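Local coordinates for thiosulfate reductase (Thermus thermophilus, PDB 2VPZ), which binds a [4Fe-4S] cluster, molybdenum and molybdopterin guanine dinucleotide, and probably acts as an oxidoreductase on inorganic sulfur compounds such as polysulfide or thiosulfate, at residues H208-G211 with T217-Q220; V232-P237 with T241-A246; H304-A309 with R687-C692. One frame throughout, in Å; residues are numbered along the deposited sequence.

Contact 1 of 3, residues H208-G211 with T217-Q220; sequences HHIG and TQLQ. With MGD (2-amino-5,6-dimercapto-7-methyl-3,7,8a,9-tetrahydro-8-oxa-1,3,9,10-tetraaza-anthracen-4-one guanosine dinucleotide), chain I.
His208 and Ile210 both meet Gln218 where the loop after parallel strand 202-206 lies against the first turns of helix 216-227, the strand-loop-helix unit of a Rossmann-like dinucleotide-binding fold. The polar part of the contact is an amide set against an imidazole. Gln218 OE1 lies 3.5 Å from His208 CE1, at the ring edge and near its plane, so a weakly polarised ring C-H faces the amide oxygen. The two planes are 26° apart, so amide and ring lie at a modest tilt. Gln218 NE2 rests 3.6 Å from Ile210 CG1 and also makes a weak hydrogen bond to Asp213, just past the loop segment. With its chi1 of 72°, Gln218 sends CG between the backbone N and the carbonyl carbon, and a bend at chi2 then carries the amide across to the loop. A glutamine suits this buried place because it is long, neutral and able to offer both a donor and an acceptor.

The apolar part lies beside it. Ile210 CG2 touches Leu219 CD1 at 3.9 Å, the two side chains running antiparallel alongside one another. Leu219 CD1 also lies 4.1 Å from Gly211 CA; at the positive phi of Gly211 a beta carbon would press on the carbonyl oxygen of Ile210, so glycine fits. Leu219 further packs on an apolar side chain of a neighbouring subunit, and its own side chain is about 6 Å from that of the cluster ligand Cys79.

The third kind of interaction is with the cofactor. His209 turns from the helix toward the phosphates, its NE2 donating a bent bond (3.1 Å, 135°) to MGD O3A, the ester oxygen between PA and C10 on the pterin side, while MGD C5' sits 3.5 Å above the centre of one ring face.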
loop_
_atom_site.group_PDB
_atom_site.type_symbol
_atom_site.label_atom_id
_atom_site.label_comp_id
_atom_site.label_asym_id
_atom_site.label_seq_id
_atom_site.Cartn_x
_atom_site.Cartn_y
_atom_site.Cartn_z
ATOM N N HIS A 208 16.399 -24.454 -12.920
ATOM C CA HIS A 208 17.289 -24.148 -11.782
ATOM C C HIS A 208 16.309 -23.500 -10.734
ATOM O O HIS A 208 15.996 -22.322 -10.852
ATOM C CB HIS A 208 18.324 -23.103 -12.372
ATOM C CG HIS A 208 19.674 -23.030 -11.704
ATOM N ND1 HIS A 208 19.899 -23.206 -10.362
ATOM C CD2 HIS A 208 20.862 -22.661 -12.209
ATOM C CE1 HIS A 208 21.160 -22.954 -10.074
ATOM N NE2 HIS A 208 21.768 -22.616 -11.187
ATOM N N HIS A 209 15.810 -24.208 -9.728
ATOM C CA HIS A 209 14.943 -23.568 -8.736
ATOM C C HIS A 209 15.720 -23.037 -7.492
ATOM O O HIS A 209 16.089 -23.825 -6.612
ATOM C CB HIS A 209 13.755 -24.520 -8.306
ATOM C CG HIS A 209 14.136 -25.850 -7.743
ATOM N ND1 HIS A 209 13.235 -26.670 -7.101
ATOM C CD2 HIS A 209 15.298 -26.494 -7.703
ATOM C CE1 HIS A 209 13.839 -27.758 -6.678
ATOM N NE2 HIS A 209 15.105 -27.670 -7.034
ATOM N N ILE A 210 16.021 -21.737 -7.448
ATOM C CA ILE A 210 16.764 -21.112 -6.332
ATOM C C ILE A 210 15.782 -20.511 -5.322
ATOM O O ILE A 210 14.927 -19.663 -5.639
ATOM C CB ILE A 210 17.813 -20.008 -6.794
ATOM C CG1 ILE A 210 18.979 -20.643 -7.560
ATOM C CG2 ILE A 210 18.329 -19.258 -5.534
ATOM C CD1 ILE A 210 19.786 -19.646 -8.437
ATOM N N GLY A 211 15.912 -20.955 -4.079
ATOM C CA GLY A 211 15.010 -20.539 -3.033
ATOM C C GLY A 211 14.299 -21.779 -2.489
ATOM O O GLY A 211 13.866 -21.777 -1.332
ATOM N N THR A 217 25.465 -20.319 -0.076
ATOM C CA THR A 217 26.125 -19.240 -0.815
ATOM C C THR A 217 25.427 -18.778 -2.087
ATOM O O THR A 217 25.405 -17.570 -2.402
ATOM C CB THR A 217 27.618 -19.571 -1.185
ATOM O OG1 THR A 217 28.186 -20.448 -0.231
ATOM C CG2 THR A 217 28.452 -18.271 -1.269
ATOM N N GLN A 218 24.857 -19.717 -2.835
ATOM C CA GLN A 218 24.190 -19.320 -4.059
ATOM C C GLN A 218 22.845 -18.614 -3.753
ATOM O O GLN A 218 22.355 -17.858 -4.575
ATOM C CB GLN A 218 24.032 -20.491 -5.060
ATOM C CG GLN A 218 23.011 -21.591 -4.727
ATOM C CD GLN A 218 22.324 -22.249 -5.974
ATOM O OE1 GLN A 218 22.867 -22.251 -7.096
ATOM N NE2 GLN A 218 21.145 -22.828 -5.756
ATOM N N LEU A 219 22.277 -18.846 -2.567
ATOM C CA LEU A 219 21.036 -18.143 -2.175
ATOM C C LEU A 219 21.488 -16.672 -1.912
ATOM O O LEU A 219 20.934 -15.714 -2.463
ATOM C CB LEU A 219 20.403 -18.746 -0.909
ATOM C CG LEU A 219 18.978 -18.305 -0.545
ATOM C CD1 LEU A 219 18.121 -18.188 -1.821
ATOM C CD2 LEU A 219 18.346 -19.308 0.475
ATOM N N GLN A 220 22.507 -16.530 -1.074
ATOM C CA GLN A 220 23.103 -15.241 -0.774
ATOM C C GLN A 220 23.423 -14.465 -2.068
ATOM O O GLN A 220 22.957 -13.350 -2.245
ATOM C CB GLN A 220 24.396 -15.398 0.028
ATOM C CG GLN A 220 24.206 -15.917 1.421
ATOM C CD GLN A 220 25.499 -16.075 2.153
ATOM O OE1 GLN A 220 25.679 -16.985 2.972
ATOM N NE2 GLN A 220 26.441 -15.178 1.846
HETATM P PB MGD I . 16.349 -28.669 -11.381
HETATM O O1B MGD I . 15.990 -30.068 -11.689
HETATM O O2B MGD I . 17.055 -27.861 -12.347
HETATM O O3B MGD I . 17.114 -28.960 -10.006
HETATM O O3A MGD I . 17.991 -28.775 -7.625
HETATM P PA MGD I . 18.140 -28.169 -9.073
HETATM O O1A MGD I . 19.543 -28.410 -9.382
HETATM O O2A MGD I . 17.814 -26.752 -9.018
HETATM O "O5'" MGD I . 15.073 -27.864 -10.994
HETATM C "C5'" MGD I . 13.850 -28.315 -10.408
HETATM C "C4'" MGD I . 12.862 -27.504 -11.230
HETATM O "O4'" MGD I . 12.990 -28.098 -12.511
HETATM C "C3'" MGD I . 11.353 -27.615 -10.886
HETATM O "O3'" MGD I . 10.738 -26.304 -10.799
HETATM C "C2'" MGD I . 10.718 -28.378 -12.076
HETATM O "O2'" MGD I . 9.550 -27.685 -12.498
HETATM C "C1'" MGD I . 11.714 -28.116 -13.178
HETATM N N9 MGD I . 11.574 -28.839 -14.471
HETATM C C8 MGD I . 11.078 -30.104 -14.653
HETATM N N7 MGD I . 11.080 -30.460 -15.969
HETATM C C5 MGD I . 11.567 -29.392 -16.653
HETATM C C6 MGD I . 11.757 -29.061 -18.080
HETATM O O6 MGD I . 11.522 -29.951 -18.904
HETATM N N1 MGD I . 12.256 -27.871 -18.411
HETATM C C2 MGD I . 12.521 -26.915 -17.479
HETATM N N2 MGD I . 13.030 -25.693 -17.870
HETATM N N3 MGD I . 12.362 -27.139 -16.138
HETATM C C4 MGD I . 11.899 -28.330 -15.671
HETATM C C10 MGD I . 18.511 -29.972 -7.086
HETATM C C11 MGD I . 19.742 -29.553 -6.352
HETATM O O11 MGD I . 19.337 -28.785 -5.209
HETATM C C12 MGD I . 20.742 -30.709 -6.087
HETATM S S12 MGD I . 21.266 -31.726 -7.322
HETATM C C13 MGD I . 21.273 -30.974 -4.840
HETATM S S13 MGD I . 22.459 -32.180 -4.640
HETATM C C14 MGD I . 20.842 -30.182 -3.633
HETATM N N15 MGD I . 19.938 -30.823 -2.751
HETATM C C16 MGD I . 19.111 -30.103 -1.928
HETATM C C17 MGD I . 18.153 -30.695 -0.928
HETATM O O17 MGD I . 18.121 -31.947 -0.767
HETATM N N18 MGD I . 17.391 -29.864 -0.138
HETATM C C19 MGD I . 17.457 -28.526 -0.360
HETATM N N19 MGD I . 16.648 -27.771 0.358
HETATM N N20 MGD I . 18.257 -27.877 -1.271
HETATM C C21 MGD I . 19.111 -28.638 -2.021
HETATM N N22 MGD I . 19.906 -28.114 -2.941
HETATM C C23 MGD I . 20.339 -28.829 -4.095
#

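Contact 2 of 3, residues V232-P237 with T241-A246; sequences VVVVDP and TAAAKA. With MGD (2-amino-5,6-dimercapto-7-methyl-3,7,8a,9-tetrahydro-8-oxa-1,3,9,10-tetraaza-anthracen-4-one guanosine dinucleotide), chain I.
Val234 fills the angle between strand 231-235 and the turns at 241-246, both of its methyls being used. Val234 CG2 lies 3.7 Å from Ala242 O and reaches the methyl of Ala242 as well as Ala246 CB, the latter at 4.1 Å. Val234 CG1, anti to the backbone N (chi1 170°), comes instead to Ala243 CB, also at 4.1 Å. Small alanines let the returning chain lie close to a beta-branched strand residue. At the start of the strand the model puts Ala246 CB 3.0 Å from Val232 O, probably too short to be exact.

The turns are kept compact by backbone bonds three residues apart, Lys245 N to Ala242 O and Ala246 N to Ala243 O. On the same face of the sheet, Leu205 of the neighbouring strand 202-206 packs on Val232, Val234 and Ala242, and Phe222 and Leu226 of helix 216-227 cover Val232.

At its far end the strand delivers three residues to the guanosine of the cofactor. Asp236 grips the ribose with both carboxylate oxygens: MGD O2' donates to Asp236 OD1 at 2.5 Å, probably shorter in the model than in fact, and MGD O3' to Asp236 OD2 at 2.7 Å. The backbone N of Arg238 also bonds OD1, which helps fix the carboxylate's rotation. Val235 O accepts from the guanine amine MGD N2 at 3.0 Å, and Pro237 CD packs beside the base, 3.5 Å from MGD N3. An acidic residue following the second parallel strand and clasping both ribose hydroxyls is the classic nucleotide site of a Rossmann-like fold.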
loop_
_atom_site.group_PDB
_atom_site.type_symbol
_atom_site.label_atom_id
_atom_site.label_comp_id
_atom_site.label_asym_id
_atom_site.label_seq_id
_atom_site.Cartn_x
_atom_site.Cartn_y
_atom_site.Cartn_z
ATOM N N VAL A 232 16.308 -11.197 -13.888
ATOM C CA VAL A 232 16.239 -12.660 -13.971
ATOM C C VAL A 232 15.109 -13.303 -14.805
ATOM O O VAL A 232 13.929 -13.074 -14.517
ATOM C CB VAL A 232 16.112 -13.209 -12.471
ATOM C CG1 VAL A 232 16.297 -14.720 -12.392
ATOM C CG2 VAL A 232 17.106 -12.467 -11.551
ATOM N N VAL A 233 15.448 -14.129 -15.797
ATOM C CA VAL A 233 14.443 -14.825 -16.621
ATOM C C VAL A 233 14.352 -16.331 -16.212
ATOM O O VAL A 233 15.362 -17.010 -16.162
ATOM C CB VAL A 233 14.779 -14.723 -18.168
ATOM C CG1 VAL A 233 13.733 -15.497 -18.990
ATOM C CG2 VAL A 233 14.814 -13.236 -18.625
ATOM N N VAL A 234 13.168 -16.834 -15.876
ATOM C CA VAL A 234 13.036 -18.247 -15.498
ATOM C C VAL A 234 12.222 -19.044 -16.535
ATOM O O VAL A 234 11.144 -18.629 -16.948
ATOM C CB VAL A 234 12.388 -18.450 -14.060
ATOM C CG1 VAL A 234 12.052 -19.942 -13.811
ATOM C CG2 VAL A 234 13.347 -17.954 -12.969
ATOM N N VAL A 235 12.798 -20.174 -16.961
ATOM C CA VAL A 235 12.210 -21.101 -17.931
ATOM C C VAL A 235 11.895 -22.367 -17.101
ATOM O O VAL A 235 12.805 -23.004 -16.555
ATOM C CB VAL A 235 13.237 -21.422 -19.065
ATOM C CG1 VAL A 235 12.604 -22.332 -20.118
ATOM C CG2 VAL A 235 13.762 -20.104 -19.696
ATOM N N ASP A 236 10.616 -22.740 -16.995
ATOM C CA ASP A 236 10.183 -23.866 -16.147
ATOM C C ASP A 236 8.666 -24.098 -16.401
ATOM O O ASP A 236 7.918 -23.138 -16.562
ATOM C CB ASP A 236 10.400 -23.402 -14.657
ATOM C CG ASP A 236 10.445 -24.569 -13.624
ATOM O OD1 ASP A 236 9.638 -25.520 -13.713
ATOM O OD2 ASP A 236 11.281 -24.483 -12.665
ATOM N N PRO A 237 8.207 -25.377 -16.471
ATOM C CA PRO A 237 6.756 -25.563 -16.672
ATOM C C PRO A 237 5.972 -25.213 -15.371
ATOM O O PRO A 237 4.740 -25.214 -15.360
ATOM C CB PRO A 237 6.612 -27.040 -17.066
ATOM C CG PRO A 237 7.855 -27.708 -16.505
ATOM C CD PRO A 237 8.935 -26.643 -16.643
ATOM N N THR A 241 9.674 -20.569 -6.828
ATOM C CA THR A 241 10.079 -19.462 -5.968
ATOM C C THR A 241 10.943 -18.476 -6.769
ATOM O O THR A 241 10.719 -17.251 -6.712
ATOM C CB THR A 241 10.883 -19.913 -4.695
ATOM O OG1 THR A 241 10.071 -20.716 -3.839
ATOM C CG2 THR A 241 11.399 -18.660 -3.934
ATOM N N ALA A 242 11.910 -19.001 -7.524
ATOM C CA ALA A 242 12.792 -18.176 -8.353
ATOM C C ALA A 242 11.978 -17.451 -9.446
ATOM O O ALA A 242 12.286 -16.308 -9.811
ATOM C CB ALA A 242 13.949 -19.049 -8.978
ATOM N N ALA A 243 10.932 -18.088 -9.958
ATOM C CA ALA A 243 10.066 -17.413 -10.932
ATOM C C ALA A 243 9.299 -16.256 -10.219
ATOM O O ALA A 243 8.978 -15.240 -10.843
ATOM C CB ALA A 243 9.019 -18.419 -11.552
ATOM N N ALA A 244 9.047 -16.391 -8.916
ATOM C CA ALA A 244 8.334 -15.360 -8.148
ATOM C C ALA A 244 9.136 -14.055 -8.001
ATOM O O ALA A 244 8.596 -13.014 -7.573
ATOM C CB ALA A 244 7.933 -15.899 -6.737
ATOM N N LYS A 245 10.415 -14.128 -8.377
ATOM C CA LYS A 245 11.392 -13.012 -8.344
ATOM C C LYS A 245 11.866 -12.570 -9.748
ATOM O O LYS A 245 12.746 -11.707 -9.869
ATOM C CB LYS A 245 12.637 -13.438 -7.538
ATOM C CG LYS A 245 12.353 -14.075 -6.194
ATOM C CD LYS A 245 11.246 -13.323 -5.428
ATOM C CE LYS A 245 11.300 -13.594 -3.930
ATOM N NZ LYS A 245 10.338 -12.749 -3.150
ATOM N N ALA A 246 11.275 -13.147 -10.789
ATOM C CA ALA A 246 11.665 -12.889 -12.174
ATOM C C ALA A 246 10.942 -11.804 -12.975
ATOM O O ALA A 246 9.763 -11.531 -12.751
ATOM C CB ALA A 246 11.608 -14.242 -12.967
HETATM P PB MGD I . 16.349 -28.669 -11.381
HETATM O O1B MGD I . 15.990 -30.068 -11.689
HETATM O O2B MGD I . 17.055 -27.861 -12.347
HETATM O O3B MGD I . 17.114 -28.960 -10.006
HETATM O O3A MGD I . 17.991 -28.775 -7.625
HETATM P PA MGD I . 18.140 -28.169 -9.073
HETATM O O1A MGD I . 19.543 -28.410 -9.382
HETATM O O2A MGD I . 17.814 -26.752 -9.018
HETATM O "O5'" MGD I . 15.073 -27.864 -10.994
HETATM C "C5'" MGD I . 13.850 -28.315 -10.408
HETATM C "C4'" MGD I . 12.862 -27.504 -11.230
HETATM O "O4'" MGD I . 12.990 -28.098 -12.511
HETATM C "C3'" MGD I . 11.353 -27.615 -10.886
HETATM O "O3'" MGD I . 10.738 -26.304 -10.799
HETATM C "C2'" MGD I . 10.718 -28.378 -12.076
HETATM O "O2'" MGD I . 9.550 -27.685 -12.498
HETATM C "C1'" MGD I . 11.714 -28.116 -13.178
HETATM N N9 MGD I . 11.574 -28.839 -14.471
HETATM C C8 MGD I . 11.078 -30.104 -14.653
HETATM N N7 MGD I . 11.080 -30.460 -15.969
HETATM C C5 MGD I . 11.567 -29.392 -16.653
HETATM C C6 MGD I . 11.757 -29.061 -18.080
HETATM O O6 MGD I . 11.522 -29.951 -18.904
HETATM N N1 MGD I . 12.256 -27.871 -18.411
HETATM C C2 MGD I . 12.521 -26.915 -17.479
HETATM N N2 MGD I . 13.030 -25.693 -17.870
HETATM N N3 MGD I . 12.362 -27.139 -16.138
HETATM C C4 MGD I . 11.899 -28.330 -15.671
HETATM C C10 MGD I . 18.511 -29.972 -7.086
HETATM C C11 MGD I . 19.742 -29.553 -6.352
HETATM O O11 MGD I . 19.337 -28.785 -5.209
HETATM C C12 MGD I . 20.742 -30.709 -6.087
HETATM S S12 MGD I . 21.266 -31.726 -7.322
HETATM C C13 MGD I . 21.273 -30.974 -4.840
HETATM S S13 MGD I . 22.459 -32.180 -4.640
HETATM C C14 MGD I . 20.842 -30.182 -3.633
HETATM N N15 MGD I . 19.938 -30.823 -2.751
HETATM C C16 MGD I . 19.111 -30.103 -1.928
HETATM C C17 MGD I . 18.153 -30.695 -0.928
HETATM O O17 MGD I . 18.121 -31.947 -0.767
HETATM N N18 MGD I . 17.391 -29.864 -0.138
HETATM C C19 MGD I . 17.457 -28.526 -0.360
HETATM N N19 MGD I . 16.648 -27.771 0.358
HETATM N N20 MGD I . 18.257 -27.877 -1.271
HETATM C C21 MGD I . 19.111 -28.638 -2.021
HETATM N N22 MGD I . 19.906 -28.114 -2.941
HETATM C C23 MGD I . 20.339 -28.829 -4.095
#

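Contact 3 of 3, residues H304-A309 with R687-C692; sequences HTEIPA and RIRKDC
A surface salt bridge between Glu306 and Arg689 ties the end of helix 298-305, in the molybdopterin oxidoreductase region, to the loop that enters strand 692-696 of the dinucleotide-binding domain. The two residues are 383 positions apart in sequence, and the CA atoms of Glu306 and Arg689 are 11.4 Å apart, so the span is made wholly by long side chains. Arg689 reaches Glu306 end-on: Arg689 NH1 and NH2 both donate to the single oxygen Glu306 OE1, at 3.1 Å and 3.3 Å, the NH1 bond being the straighter (155° against 145°). Relative to the guanidinium, OE1 lies almost in plane, at the edge where the N-H bonds point. Relative to the carboxylate, both nitrogens come from the same face, well above the plane, and the two flat groups are turned 45° from each other. The grip is thus a forked one on one atom, unlike the side-by-side pairing in which each carboxylate oxygen has its own nitrogen.

Glu306 is the first residue to leave the helix, with a positive phi, and from there its chain runs extended beyond CG toward the arginine. Arg689 instead bends at chi3, which turns its guanidinium toward Glu306. NH1 has a further acceptor in the carbonyl oxygen of Pro251, so this and Glu306 OE1 limit the rotation of the guanidinium. Asp691, two residues on, pairs with NE and NH2 of the same group, though its OD2 is too crowded in the model for its position to be trusted. Arginine suits the place, since its five N-H bonds can serve several acceptors at once. Glu306, Arg689 and Asp691 form a salt-bridge network, its Asp691 arm less sure, joining the end of helix 298-305 to the loop before strand 692-696.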
loop_
_atom_site.group_PDB
_atom_site.type_symbol
_atom_site.label_atom_id
_atom_site.label_comp_id
_atom_site.label_asym_id
_atom_site.label_seq_id
_atom_site.Cartn_x
_atom_site.Cartn_y
_atom_site.Cartn_z
ATOM N N HIS A 304 7.094 -26.281 -30.997
ATOM C CA HIS A 304 7.366 -27.380 -30.059
ATOM C C HIS A 304 7.417 -26.899 -28.579
ATOM O O HIS A 304 6.958 -27.571 -27.658
ATOM C CB HIS A 304 8.740 -28.074 -30.355
ATOM C CG HIS A 304 8.941 -28.573 -31.758
ATOM N ND1 HIS A 304 8.295 -29.667 -32.267
ATOM C CD2 HIS A 304 9.744 -28.135 -32.744
ATOM C CE1 HIS A 304 8.681 -29.884 -33.506
ATOM N NE2 HIS A 304 9.564 -28.963 -33.820
ATOM N N THR A 305 7.988 -25.723 -28.395
ATOM C CA THR A 305 8.260 -25.066 -27.119
ATOM C C THR A 305 7.002 -24.459 -26.459
ATOM O O THR A 305 6.755 -24.563 -25.237
ATOM C CB THR A 305 9.431 -24.057 -27.449
ATOM O OG1 THR A 305 10.658 -24.507 -26.882
ATOM C CG2 THR A 305 9.059 -22.628 -27.105
ATOM N N GLU A 306 6.193 -23.873 -27.318
ATOM C CA GLU A 306 4.936 -23.268 -26.960
ATOM C C GLU A 306 5.060 -21.867 -26.395
ATOM O O GLU A 306 4.102 -21.300 -25.876
ATOM C CB GLU A 306 4.177 -24.186 -26.030
ATOM C CG GLU A 306 3.307 -25.172 -26.765
ATOM C CD GLU A 306 2.421 -25.942 -25.829
ATOM O OE1 GLU A 306 2.090 -25.376 -24.767
ATOM O OE2 GLU A 306 2.062 -27.091 -26.165
ATOM N N ILE A 307 6.269 -21.332 -26.499
ATOM C CA ILE A 307 6.610 -19.972 -26.086
ATOM C C ILE A 307 6.487 -19.153 -27.400
ATOM O O ILE A 307 7.059 -19.568 -28.420
ATOM C CB ILE A 307 8.080 -19.909 -25.573
ATOM C CG1 ILE A 307 8.207 -20.647 -24.252
ATOM C CG2 ILE A 307 8.591 -18.442 -25.534
ATOM C CD1 ILE A 307 9.622 -21.125 -24.004
ATOM N N PRO A 308 5.761 -17.998 -27.402
ATOM C CA PRO A 308 5.633 -17.211 -28.650
ATOM C C PRO A 308 6.989 -16.842 -29.335
ATOM O O PRO A 308 7.993 -16.634 -28.647
ATOM C CB PRO A 308 4.831 -15.964 -28.228
ATOM C CG PRO A 308 4.160 -16.354 -26.898
ATOM C CD PRO A 308 5.186 -17.283 -26.252
ATOM N N ALA A 309 7.030 -16.758 -30.668
ATOM C CA ALA A 309 8.281 -16.423 -31.372
ATOM C C ALA A 309 8.899 -15.036 -31.040
ATOM O O ALA A 309 10.126 -14.900 -31.065
ATOM C CB ALA A 309 8.103 -16.580 -32.906
ATOM N N ARG A 687 0.079 -22.437 -10.663
ATOM C CA ARG A 687 1.477 -22.043 -10.801
ATOM C C ARG A 687 2.071 -23.203 -11.603
ATOM O O ARG A 687 3.271 -23.444 -11.546
ATOM C CB ARG A 687 2.233 -21.985 -9.468
ATOM C CG ARG A 687 1.782 -20.971 -8.428
ATOM C CD ARG A 687 3.004 -20.380 -7.676
ATOM N NE ARG A 687 3.086 -20.678 -6.255
ATOM C CZ ARG A 687 4.214 -20.902 -5.585
ATOM N NH1 ARG A 687 5.378 -20.871 -6.218
ATOM N NH2 ARG A 687 4.191 -21.144 -4.265
ATOM N N ILE A 688 1.228 -23.949 -12.310
ATOM C CA ILE A 688 1.698 -25.089 -13.102
ATOM C C ILE A 688 0.852 -25.338 -14.365
ATOM O O ILE A 688 -0.352 -25.042 -14.381
ATOM C CB ILE A 688 1.745 -26.426 -12.202
ATOM C CG1 ILE A 688 2.554 -27.533 -12.876
ATOM C CG2 ILE A 688 0.299 -26.880 -11.858
ATOM C CD1 ILE A 688 3.478 -28.378 -11.920
ATOM N N ARG A 689 1.485 -25.829 -15.429
ATOM C CA ARG A 689 0.795 -26.167 -16.691
ATOM C C ARG A 689 -0.198 -27.351 -16.395
ATOM O O ARG A 689 -0.099 -27.988 -15.335
ATOM C CB ARG A 689 1.806 -26.557 -17.788
ATOM C CG ARG A 689 2.871 -25.475 -18.104
ATOM C CD ARG A 689 3.899 -25.923 -19.168
ATOM N NE ARG A 689 3.322 -26.811 -20.183
ATOM C CZ ARG A 689 3.014 -26.489 -21.434
ATOM N NH1 ARG A 689 3.222 -25.262 -21.887
ATOM N NH2 ARG A 689 2.492 -27.400 -22.248
ATOM N N LYS A 690 -1.134 -27.639 -17.311
ATOM C CA LYS A 690 -2.168 -28.685 -17.172
ATOM C C LYS A 690 -1.700 -30.130 -17.497
ATOM O O LYS A 690 -2.389 -31.120 -17.196
ATOM C CB LYS A 690 -3.418 -28.336 -18.017
ATOM C CG LYS A 690 -4.101 -27.010 -17.639
ATOM C CD LYS A 690 -5.390 -26.728 -18.427
ATOM C CE LYS A 690 -5.971 -25.341 -18.097
ATOM N NZ LYS A 690 -7.430 -25.186 -18.425
ATOM N N ASP A 691 -0.507 -30.171 -18.111
ATOM C CA ASP A 691 0.345 -31.311 -18.577
ATOM C C ASP A 691 1.017 -32.048 -17.427
ATOM O O ASP A 691 1.600 -33.128 -17.605
ATOM C CB ASP A 691 1.674 -30.898 -19.205
ATOM C CG ASP A 691 1.579 -30.128 -20.471
ATOM O OD1 ASP A 691 0.927 -30.608 -21.395
ATOM O OD2 ASP A 691 2.252 -29.082 -20.544
ATOM N N CYS A 692 1.130 -31.334 -16.322
ATOM C CA CYS A 692 1.938 -31.765 -15.222
ATOM C C CYS A 692 1.358 -31.790 -13.875
ATOM O O CYS A 692 0.296 -31.230 -13.610
ATOM C CB CYS A 692 3.203 -30.877 -15.165
ATOM S SG CYS A 692 4.236 -30.756 -16.621
#

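Contacts 1 and 2 are buried and share one Rossmann-like unit: helix 216-227 and strand 231-235 follow each other in the chain, and Ile210 O packs on Ala242 CB at 3.5 Å. Both serve the same cofactor at different points, contact 1 at the phosphates and contact 2 at the guanosine. Their own packing is apolar or weakly polar, and their hydrogen bonds go to the cofactor, charged and short at Asp236 in contact 2, bent in contact 1. Contact 3 lies at the surface and depends on charge, joining two regions of the chain through long side chains. It still touches contact 2, where Pro237 O meets Arg689 CG at 3.3 Å, whereas contacts 1 and 3 stay about 9 Å apart at their nearest atoms.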